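Local coordinates for beta-glucosidase (Saccharopolyspora erythraea D, PDB 5M6G), which probably hydrolyses terminal, non-reducing beta-D-glucosyl residues, releasing beta-D-glucose, as a member of glycosyl hydrolase family 3, at residues Tyr278-Asn282 and Gly283-His287; Asp310-Ala313 and Ile314-Leu317; Gly548-Asp551 and Gly552-Ala555. All blocks are in the same frame, centred on the assembly; numbering follows the deposited sequence.

Interaction 1: Tyr278-Asn282 and Gly283-His287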
ATOM      1  N   TYR A 278       2.530  10.604  -9.605  1.00 13.89           N
ATOM      2  CA  TYR A 278       3.416  10.768 -10.755  1.00 20.31           C
ATOM      3  C   TYR A 278       2.644  11.000 -12.047  1.00 14.43           C
ATOM      4  O   TYR A 278       3.189  11.583 -12.989  1.00 18.07           O
ATOM      5  CB  TYR A 278       4.257   9.515 -10.975  1.00 18.84           C
ATOM      6  CG  TYR A 278       5.378   9.208 -10.030  1.00 16.89           C
ATOM      7  CD1 TYR A 278       6.259  10.185  -9.590  1.00 19.49           C
ATOM      8  CD2 TYR A 278       5.586   7.891  -9.617  1.00 19.48           C
ATOM      9  CE1 TYR A 278       7.313   9.854  -8.726  1.00 17.06           C
ATOM     10  CE2 TYR A 278       6.620   7.551  -8.769  1.00 20.65           C
ATOM     11  CZ  TYR A 278       7.481   8.526  -8.329  1.00 20.86           C
ATOM     12  OH  TYR A 278       8.500   8.151  -7.497  1.00 16.99           O
ATOM     13  N   SER A 279       1.412  10.502 -12.129  1.00 13.57           N
ATOM     14  CA  SER A 279       0.682  10.468 -13.393  1.00 15.77           C
ATOM     15  C   SER A 279       0.266  11.878 -13.821  1.00 19.37           C
ATOM     16  O   SER A 279       0.498  12.871 -13.122  1.00 17.37           O
ATOM     17  CB  SER A 279      -0.526   9.546 -13.275  1.00 17.92           C
ATOM     18  OG  SER A 279      -1.425   9.996 -12.282  1.00 17.81           O
ATOM     19  N   SER A 280      -0.361  11.960 -14.999  1.00 17.29           N
ATOM     20  CA  SER A 280      -0.865  13.204 -15.560  1.00 18.38           C
ATOM     21  C   SER A 280      -2.374  13.125 -15.745  1.00 21.29           C
ATOM     22  O   SER A 280      -2.965  12.040 -15.797  1.00 21.61           O
ATOM     23  CB  SER A 280      -0.217  13.521 -16.915  1.00 20.15           C
ATOM     24  OG  SER A 280       1.189  13.651 -16.803  1.00 19.20           O
ATOM     25  N   TRP A 281      -2.996  14.290 -15.855  1.00 17.59           N
ATOM     26  CA  TRP A 281      -4.407  14.390 -16.202  1.00 16.26           C
ATOM     27  C   TRP A 281      -4.486  15.197 -17.490  1.00 19.49           C
ATOM     28  O   TRP A 281      -4.107  16.374 -17.511  1.00 17.03           O
ATOM     29  CB  TRP A 281      -5.234  15.026 -15.086  1.00 14.79           C
ATOM     30  CG  TRP A 281      -6.682  15.207 -15.481  1.00 17.92           C
ATOM     31  CD1 TRP A 281      -7.509  14.261 -16.030  1.00 20.21           C
ATOM     32  CD2 TRP A 281      -7.467  16.409 -15.377  1.00 19.71           C
ATOM     33  NE1 TRP A 281      -8.753  14.799 -16.269  1.00 18.69           N
ATOM     34  CE2 TRP A 281      -8.754  16.113 -15.880  1.00 17.98           C
ATOM     35  CE3 TRP A 281      -7.209  17.699 -14.907  1.00 17.00           C
ATOM     36  CZ2 TRP A 281      -9.777  17.063 -15.923  1.00 19.54           C
ATOM     37  CZ3 TRP A 281      -8.231  18.642 -14.949  1.00 19.68           C
ATOM     38  CH2 TRP A 281      -9.496  18.316 -15.451  1.00 22.53           C
ATOM     39  N   ASN A 282      -4.934  14.538 -18.564  1.00 16.83           N
ATOM     40  CA  ASN A 282      -5.028  15.141 -19.894  1.00 21.61           C
ATOM     41  C   ASN A 282      -3.723  15.824 -20.288  1.00 24.21           C
ATOM     42  O   ASN A 282      -3.714  16.933 -20.823  1.00 20.20           O
ATOM     43  CB  ASN A 282      -6.211  16.105 -19.971  1.00 20.93           C
ATOM     44  CG  ASN A 282      -7.541  15.386 -19.894  1.00 18.72           C
ATOM     45  OD1 ASN A 282      -7.657  14.228 -20.309  1.00 19.35           O
ATOM     46  ND2 ASN A 282      -8.547  16.054 -19.350  1.00 20.99           N
ATOM     47  N   GLY A 283      -2.607  15.153 -20.008  1.00 21.08           N
ATOM     48  CA  GLY A 283      -1.299  15.644 -20.372  1.00 17.59           C
ATOM     49  C   GLY A 283      -0.669  16.620 -19.400  1.00 20.83           C
ATOM     50  O   GLY A 283       0.474  17.032 -19.628  1.00 27.01           O
ATOM     51  N   GLU A 284      -1.367  17.015 -18.337  1.00 17.64           N
ATOM     52  CA  GLU A 284      -0.813  17.913 -17.322  1.00 20.26           C
ATOM     53  C   GLU A 284      -0.314  17.086 -16.139  1.00 21.48           C
ATOM     54  O   GLU A 284      -1.095  16.344 -15.534  1.00 17.90           O
ATOM     55  CB  GLU A 284      -1.865  18.922 -16.850  1.00 20.21           C
ATOM     56  CG  GLU A 284      -1.392  19.833 -15.706  1.00 26.77           C
ATOM     57  CD  GLU A 284      -2.536  20.596 -15.024  1.00 35.39           C
ATOM     58  OE1 GLU A 284      -2.283  21.697 -14.487  1.00 31.59           O
ATOM     59  OE2 GLU A 284      -3.688  20.102 -15.029  1.00 37.75           O
ATOM     60  N   LYS A 285       0.976  17.227 -15.803  1.00 20.17           N
ATOM     61  CA  LYS A 285       1.546  16.502 -14.668  1.00 17.30           C
ATOM     62  C   LYS A 285       0.842  16.884 -13.373  1.00 17.82           C
ATOM     63  O   LYS A 285       0.644  18.069 -13.087  1.00 14.22           O
ATOM     64  CB  LYS A 285       3.040  16.802 -14.544  1.00 16.96           C
ATOM     65  CG  LYS A 285       3.918  16.222 -15.634  1.00 19.98           C
ATOM     66  CD  LYS A 285       4.180  14.737 -15.416  1.00 22.98           C
ATOM     67  CE  LYS A 285       4.998  14.140 -16.557  1.00 20.01           C
ATOM     68  NZ  LYS A 285       5.346  12.693 -16.312  1.00 25.31           N
ATOM     69  N   LEU A 286       0.476  15.877 -12.571  1.00 15.09           N
ATOM     70  CA  LEU A 286      -0.214  16.172 -11.319  1.00 14.82           C
ATOM     71  C   LEU A 286       0.653  17.033 -10.401  1.00 14.32           C
ATOM     72  O   LEU A 286       0.148  17.954  -9.748  1.00 15.15           O
ATOM     73  CB  LEU A 286      -0.638  14.878 -10.621  1.00 12.50           C
ATOM     74  CG  LEU A 286      -2.139  14.552 -10.725  1.00 16.70           C
ATOM     75  CD1 LEU A 286      -3.004  15.533  -9.924  1.00 13.63           C
ATOM     76  CD2 LEU A 286      -2.594  14.504 -12.179  1.00 14.88           C
ATOM     77  N   HIS A 287       1.968  16.783 -10.378  1.00 12.99           N
ATOM     78  CA  HIS A 287       2.872  17.546  -9.517  1.00 12.15           C
ATOM     79  C   HIS A 287       3.052  18.999  -9.951  1.00 12.17           C
ATOM     80  O   HIS A 287       3.703  19.762  -9.230  1.00 15.72           O
ATOM     81  CB  HIS A 287       4.223  16.848  -9.436  1.00 12.03           C
ATOM     82  CG  HIS A 287       4.237  15.730  -8.439  1.00 13.17           C
ATOM     83  ND1 HIS A 287       3.628  14.515  -8.680  1.00 14.70           N
ATOM     84  CD2 HIS A 287       4.719  15.665  -7.176  1.00 12.87           C
ATOM     85  CE1 HIS A 287       3.762  13.740  -7.618  1.00 14.27           C
ATOM     86  NE2 HIS A 287       4.420  14.416  -6.690  1.00 15.71           N
TER
HETATM   87  O   HOH W   1       3.345  14.536 -11.826  1.00 17.67           O
HETATM   88  O   HOH W   2       5.917  11.905 -13.685  1.00 23.96           O
HETATM   89  O   HOH W   3       2.838  11.387 -16.687  1.00 22.55           O
HETATM   90  O   HOH W   4       2.261  14.639 -18.955  1.00 27.95           O
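The H287 ring presents its edge, near its own plane, to the backbone of Y278: CE1 lies 3.9 Å from Y278 N. The W281 indole is approached obliquely by E284, whose OE2 stands 4.3 Å from W281 CE3. The amide ND2 of the neighbouring N282 rests over one indole face, toward the rim. ND2 and W281 NE1 both bond to I250 O. W281 and E284, a hydrogen-bonded pair, put their side chains on one face of the ribbon; with W281 CG anti to the backbone N (chi1 176°), the indole lies beside its own carbonyl carbon. L286 CD2 packs on W281 CB at 4.0 Å, and both side chains also touch L292.

S280 and K285 share the other face. K285 bends at chi2 (-78°), laying CD 3.5 Å from S280 OG. Its NZ donates to two waters. One water leads to S280 OG, the other to Y278 O. A third water also bonds to S280 OG and gives a weak bond to G283 O, so the serine hydroxyl has two water partners.

The backbone pairing is antiparallel. W281 N bonds to E284 O at 2.8 Å, and E284 N returns to W281 O at 2.9 Å, from above the carbonyl plane. Further along, L286 N meets S279 O at 3.1 Å, lying in the carbonyl plane. G283 has a positive phi (84°), and a side chain there would clash with N282 O. This is a two-residue beta hairpin closed by a type I' turn, N282 and G283 at its corners. It belongs to the N-terminal domain, and Y278 at its base lies near the sorbitol pocket.

Interaction 2: Asp310-Ala313 and Ile314-Leu317. With MG (magnesium ion), chain B; SOR (sorbitol), chain L.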
ATOM      1  N   ASP A 310       5.324  12.575  -4.430  1.00 12.69           N
ATOM      2  CA  ASP A 310       5.879  11.236  -4.569  1.00 16.36           C
ATOM      3  C   ASP A 310       7.395  11.342  -4.726  1.00 14.53           C
ATOM      4  O   ASP A 310       7.974  12.433  -4.790  1.00 11.78           O
ATOM      5  CB  ASP A 310       5.231  10.487  -5.743  1.00 12.16           C
ATOM      6  CG  ASP A 310       5.214   8.961  -5.537  1.00 17.27           C
ATOM      7  OD1 ASP A 310       6.108   8.419  -4.833  1.00 17.21           O
ATOM      8  OD2 ASP A 310       4.296   8.301  -6.081  1.00 18.68           O
ATOM      9  N   TYR A 311       8.038  10.182  -4.804  1.00 15.10           N
ATOM     10  CA  TYR A 311       9.481  10.041  -4.633  1.00 17.17           C
ATOM     11  C   TYR A 311      10.210  10.556  -5.867  1.00 12.83           C
ATOM     12  O   TYR A 311      10.035  10.012  -6.960  1.00 17.52           O
ATOM     13  CB  TYR A 311       9.778   8.565  -4.383  1.00 16.09           C
ATOM     14  CG  TYR A 311      11.180   8.171  -3.995  1.00 17.72           C
ATOM     15  CD1 TYR A 311      12.104   7.767  -4.954  1.00 15.77           C
ATOM     16  CD2 TYR A 311      11.560   8.112  -2.650  1.00 19.52           C
ATOM     17  CE1 TYR A 311      13.387   7.348  -4.583  1.00 20.28           C
ATOM     18  CE2 TYR A 311      12.834   7.701  -2.276  1.00 18.92           C
ATOM     19  CZ  TYR A 311      13.740   7.323  -3.240  1.00 22.11           C
ATOM     20  OH  TYR A 311      15.000   6.914  -2.855  1.00 21.42           O
ATOM     21  N   ASP A 312      11.032  11.601  -5.688  1.00 16.49           N
ATOM     22  CA  ASP A 312      11.699  12.290  -6.800  1.00 16.64           C
ATOM     23  C   ASP A 312      10.703  12.637  -7.907  1.00 16.53           C
ATOM     24  O   ASP A 312      11.013  12.571  -9.094  1.00 17.74           O
ATOM     25  CB  ASP A 312      12.861  11.465  -7.368  1.00 19.46           C
ATOM     26  CG  ASP A 312      14.035  11.350  -6.404  1.00 21.01           C
ATOM     27  OD1 ASP A 312      14.155  12.194  -5.494  1.00 15.95           O
ATOM     28  OD2 ASP A 312      14.838  10.402  -6.553  1.00 21.54           O
ATOM     29  N   ALA A 313       9.489  13.018  -7.507  1.00 14.47           N
ATOM     30  CA  ALA A 313       8.436  13.280  -8.485  1.00 14.28           C
ATOM     31  C   ALA A 313       8.650  14.588  -9.237  1.00 18.89           C
ATOM     32  O   ALA A 313       8.273  14.687 -10.414  1.00 18.23           O
ATOM     33  CB  ALA A 313       7.079  13.301  -7.799  1.00 15.12           C
ATOM     34  N   ILE A 314       9.209  15.610  -8.583  1.00 17.10           N
ATOM     35  CA  ILE A 314       9.420  16.872  -9.294  1.00 17.91           C
ATOM     36  C   ILE A 314      10.475  16.699 -10.376  1.00 16.10           C
ATOM     37  O   ILE A 314      10.446  17.398 -11.395  1.00 17.93           O
ATOM     38  CB  ILE A 314       9.799  18.018  -8.328  1.00 16.43           C
ATOM     39  CG1 ILE A 314      11.159  17.767  -7.672  1.00 16.94           C
ATOM     40  CG2 ILE A 314       8.722  18.217  -7.271  1.00 13.83           C
ATOM     41  CD1 ILE A 314      11.686  18.964  -6.921  1.00 19.70           C
ATOM     42  N   ASP A 315      11.416  15.769 -10.176  1.00 13.83           N
ATOM     43  CA  ASP A 315      12.422  15.470 -11.191  1.00 18.04           C
ATOM     44  C   ASP A 315      11.793  15.089 -12.522  1.00 17.38           C
ATOM     45  O   ASP A 315      12.374  15.342 -13.582  1.00 20.76           O
ATOM     46  CB  ASP A 315      13.313  14.315 -10.739  1.00 17.46           C
ATOM     47  CG  ASP A 315      13.883  14.514  -9.360  1.00 21.12           C
ATOM     48  OD1 ASP A 315      13.247  15.203  -8.528  1.00 19.07           O
ATOM     49  OD2 ASP A 315      14.970  13.953  -9.109  1.00 21.64           O
ATOM     50  N   LYS A 316      10.637  14.443 -12.486  1.00 18.61           N
ATOM     51  CA  LYS A 316      10.050  13.854 -13.677  1.00 17.82           C
ATOM     52  C   LYS A 316       9.161  14.829 -14.438  1.00 23.69           C
ATOM     53  O   LYS A 316       8.605  14.453 -15.476  1.00 24.54           O
ATOM     54  CB  LYS A 316       9.259  12.592 -13.296  1.00 15.54           C
ATOM     55  CG  LYS A 316      10.063  11.600 -12.463  1.00 23.40           C
ATOM     56  CD  LYS A 316       9.213  10.443 -11.966  1.00 22.38           C
ATOM     57  CE  LYS A 316       9.945   9.659 -10.874  1.00 27.70           C
ATOM     58  NZ  LYS A 316      11.198   8.993 -11.327  1.00 38.67           N
ATOM     59  N   LEU A 317       9.035  16.070 -13.963  1.00 21.94           N
ATOM     60  CA  LEU A 317       8.139  17.027 -14.612  1.00 23.63           C
ATOM     61  C   LEU A 317       8.550  17.312 -16.053  1.00 25.88           C
ATOM     62  O   LEU A 317       7.696  17.381 -16.946  1.00 24.96           O
ATOM     63  CB  LEU A 317       8.091  18.329 -13.811  1.00 21.31           C
ATOM     64  CG  LEU A 317       7.306  18.266 -12.504  1.00 19.10           C
ATOM     65  CD1 LEU A 317       7.372  19.591 -11.792  1.00 15.08           C
ATOM     66  CD2 LEU A 317       5.870  17.896 -12.814  1.00 18.51           C
TER
HETATM   67 MG    MG B 701      13.795  16.934 -14.418  1.00 14.03          MG
HETATM   68  C1  SOR L 711       4.230   5.420  -3.467  1.00 25.88           C
HETATM   69  C2  SOR L 711       5.279   5.110  -2.414  1.00 38.96           C
HETATM   70  C3  SOR L 711       6.657   5.452  -2.976  1.00 43.25           C
HETATM   71  C4  SOR L 711       7.765   4.842  -2.122  1.00 31.59           C
HETATM   72  C5  SOR L 711       9.078   4.659  -2.888  1.00 40.79           C
HETATM   73  C6  SOR L 711       9.977   3.731  -2.075  1.00 25.74           C
HETATM   74  O1  SOR L 711       3.067   4.659  -3.246  1.00 22.27           O
HETATM   75  O2  SOR L 711       5.024   5.870  -1.246  1.00 26.60           O
HETATM   76  O3  SOR L 711       6.789   6.849  -2.999  1.00 35.74           O
HETATM   77  O4  SOR L 711       7.990   5.649  -0.984  1.00 40.21           O
HETATM   78  O5  SOR L 711       8.868   4.126  -4.190  1.00 37.75           O
HETATM   79  O6  SOR L 711      11.010   3.209  -2.884  1.00 35.41           O
HETATM   80  O   HOH W   5      13.746  14.876  -5.780  1.00 20.50           O
HETATM   81  O   HOH W   6      15.836  17.592 -15.136  1.00 23.71           O
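D312 OD1 is gripped from two quarters: a water donates to it at 2.7 Å, and R344 NH1 forms a salt bridge with it. The same water donates to D315 OD1 at 2.8 Å, and R344 NH2 pairs with D315 OD2. Water and guanidinium thus each join the two acids. The carboxylate planes are only 22° apart, and D312 OD1 comes within 4.1 Å of D315 OD2. The arginine probably offsets the repulsion between them. D312 OD2 has its own partner in S342 OG.

D315 CG lies beside its backbone N (chi1 -51°), which brings OD2 to 3.7 Å from D312 CB; D315 CB itself touches D312 O. K316 runs past that same carbonyl with its methylenes, CE lying 3.6 Å from D312 O. The turn is tied by K316 N, which bonds to A313 O at 3.2 Å from above the carbonyl plane.

The stretch serves two sites. D310 OD1 receives sorbitol O3 and, on its anti side, the amide of Y311 at 2.6 Å. That backbone bond helps to fix the rotation of the carboxylate. Five residues on, D315 O binds a magnesium ion, together with D318, Q320, D322, E327 and a water. The contact is a tight turn in the loop after strand 306-308 of the N-terminal domain, linking the sorbitol pocket to a magnesium-binding loop.

Interaction 3: Gly548-Asp551 and Gly552-Ala555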
ATOM      1  N   GLY A 548      -9.871 -19.268 -21.402  1.00 18.67           N
ATOM      2  CA  GLY A 548      -9.712 -20.390 -22.306  1.00 20.95           C
ATOM      3  C   GLY A 548      -9.484 -21.712 -21.605  1.00 25.70           C
ATOM      4  O   GLY A 548      -9.650 -22.766 -22.228  1.00 26.30           O
ATOM      5  N   GLU A 549      -9.117 -21.681 -20.317  1.00 20.60           N
ATOM      6  CA  GLU A 549      -8.794 -22.883 -19.558  1.00 20.21           C
ATOM      7  C   GLU A 549      -9.751 -23.186 -18.416  1.00 19.94           C
ATOM      8  O   GLU A 549      -9.789 -24.336 -17.969  1.00 20.21           O
ATOM      9  CB  GLU A 549      -7.375 -22.793 -18.963  1.00 23.48           C
ATOM     10  CG  GLU A 549      -6.255 -22.786 -19.996  1.00 29.22           C
ATOM     11  CD  GLU A 549      -6.079 -21.426 -20.648  1.00 33.41           C
ATOM     12  OE1 GLU A 549      -5.616 -20.499 -19.950  1.00 41.66           O
ATOM     13  OE2 GLU A 549      -6.417 -21.277 -21.846  1.00 36.43           O
ATOM     14  N   VAL A 550     -10.530 -22.206 -17.947  1.00 17.50           N
ATOM     15  CA  VAL A 550     -11.224 -22.324 -16.663  1.00 17.42           C
ATOM     16  C   VAL A 550     -12.236 -23.473 -16.661  1.00 17.49           C
ATOM     17  O   VAL A 550     -12.488 -24.082 -15.611  1.00 16.61           O
ATOM     18  CB  VAL A 550     -11.881 -20.971 -16.302  1.00 17.36           C
ATOM     19  CG1 VAL A 550     -12.928 -20.570 -17.357  1.00 18.11           C
ATOM     20  CG2 VAL A 550     -12.480 -21.004 -14.900  1.00 14.81           C
ATOM     21  N   ASP A 551     -12.813 -23.810 -17.821  1.00 17.89           N
ATOM     22  CA  ASP A 551     -13.814 -24.873 -17.869  1.00 17.88           C
ATOM     23  C   ASP A 551     -13.239 -26.243 -17.525  1.00 20.71           C
ATOM     24  O   ASP A 551     -13.999 -27.141 -17.153  1.00 21.07           O
ATOM     25  CB  ASP A 551     -14.478 -24.918 -19.246  1.00 15.52           C
ATOM     26  CG  ASP A 551     -15.366 -23.720 -19.490  1.00 23.14           C
ATOM     27  OD1 ASP A 551     -15.808 -23.111 -18.493  1.00 25.89           O
ATOM     28  OD2 ASP A 551     -15.616 -23.383 -20.660  1.00 29.71           O
ATOM     29  N   GLY A 552     -11.927 -26.423 -17.632  1.00 19.04           N
ATOM     30  CA  GLY A 552     -11.294 -27.667 -17.259  1.00 20.37           C
ATOM     31  C   GLY A 552     -10.966 -27.803 -15.793  1.00 18.24           C
ATOM     32  O   GLY A 552     -10.487 -28.862 -15.379  1.00 17.99           O
ATOM     33  N   TRP A 553     -11.224 -26.773 -14.989  1.00 14.46           N
ATOM     34  CA  TRP A 553     -10.868 -26.758 -13.577  1.00 20.88           C
ATOM     35  C   TRP A 553     -12.088 -27.099 -12.733  1.00 19.02           C
ATOM     36  O   TRP A 553     -13.134 -26.457 -12.861  1.00 19.29           O
ATOM     37  CB  TRP A 553     -10.317 -25.384 -13.174  1.00 14.10           C
ATOM     38  CG  TRP A 553      -9.157 -24.938 -14.010  1.00 17.31           C
ATOM     39  CD1 TRP A 553      -8.393 -25.713 -14.835  1.00 15.73           C
ATOM     40  CD2 TRP A 553      -8.628 -23.607 -14.105  1.00 17.18           C
ATOM     41  NE1 TRP A 553      -7.419 -24.948 -15.435  1.00 18.46           N
ATOM     42  CE2 TRP A 553      -7.540 -23.651 -15.001  1.00 18.24           C
ATOM     43  CE3 TRP A 553      -8.963 -22.384 -13.510  1.00 15.58           C
ATOM     44  CZ2 TRP A 553      -6.785 -22.520 -15.318  1.00 18.04           C
ATOM     45  CZ3 TRP A 553      -8.217 -21.251 -13.844  1.00 14.75           C
ATOM     46  CH2 TRP A 553      -7.141 -21.332 -14.735  1.00 14.18           C
ATOM     47  N   ASN A 554     -11.955 -28.100 -11.862  1.00 16.47           N
ATOM     48  CA  ASN A 554     -13.093 -28.472 -11.027  1.00 14.37           C
ATOM     49  C   ASN A 554     -13.459 -27.370 -10.048  1.00 18.59           C
ATOM     50  O   ASN A 554     -14.637 -27.213  -9.701  1.00 14.90           O
ATOM     51  CB  ASN A 554     -12.794 -29.776 -10.296  1.00 14.71           C
ATOM     52  CG  ASN A 554     -12.547 -30.909 -11.253  1.00 14.89           C
ATOM     53  OD1 ASN A 554     -11.423 -31.111 -11.712  1.00 14.87           O
ATOM     54  ND2 ASN A 554     -13.608 -31.629 -11.605  1.00 19.14           N
ATOM     55  N   ALA A 555     -12.476 -26.609  -9.578  1.00 14.46           N
ATOM     56  CA  ALA A 555     -12.763 -25.442  -8.766  1.00 15.05           C
ATOM     57  C   ALA A 555     -11.719 -24.385  -9.061  1.00 14.33           C
ATOM     58  O   ALA A 555     -10.597 -24.698  -9.466  1.00 13.87           O
ATOM     59  CB  ALA A 555     -12.778 -25.752  -7.262  1.00 14.77           C
TER
HETATM   60  O   HOH W   7     -14.992 -24.572 -14.125  1.00 23.77           O
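W553 folds its indole back over the chain that precedes it, and one ring face lies against the backbone of E549 and V550. V550 CA sits above the six-membered ring, 4.0 Å from its centroid and 19° off the ring normal. This is a CH-pi contact. E549 O lies over the same face, toward the rim, 3.5 Å above the ring plane. E549 CB adds an apolar touch, 3.7 Å from W553 CZ2.

The V550 side chain crosses the indole at about a right angle. Its CG2 branch, anti to the backbone N, is the one that reaches W553 CE3, at 4.0 Å. W553 chi1 of -55° places CG beside the backbone N, which swings the ring back over the turn.

Below the ring the backbone closes two successive turns. G552 N bonds to E549 O at 3.0 Å. W553 N bonds to V550 O, also at 3.0 Å, from above the carbonyl plane. A water donates to both V550 O and W553 O, so V550 O has two donors.

I546, I524 and R528 also touch the indole. R528 NH1 bonds to G552 O as well, and D551 OD1 pairs with R417. Replacing W553 with an alanine would probably leave V550 CA and E549 CB without their ring partner and open a gap against I524. The contact joins an apolar ring face to a hydrogen-bonded turn. Its chemistry implies that the loop leading into strand 555-560 is held by ring packing and backbone bonds, with a salt bridge from the exposed D551 to R417 and a bond from R528 to G552 O at its margin.

In the fold
Interactions 1 and 2 are neighbours in the N-terminal domain. They touch directly: Y278 OH reaches Y311 O, H287 NE2 meets D310 N, and K316 packs on the Y278 ring. The hairpin base therefore packs on the loop after strand 306-308, whose D310 and Y311 line the sorbitol pocket. Interaction 3 belongs to the C-terminal domain, its centre about 41 Å from that of interaction 1, and lies away from the sorbitol and magnesium sites. All three are partly buried. The hairpin's turn is exposed at N282 and G283, interaction 3 is exposed at D551, and interaction 2 has no exposed touching residue. Strand pairing dominates interaction 1, carboxylates and ligands interaction 2, and indole packing interaction 3.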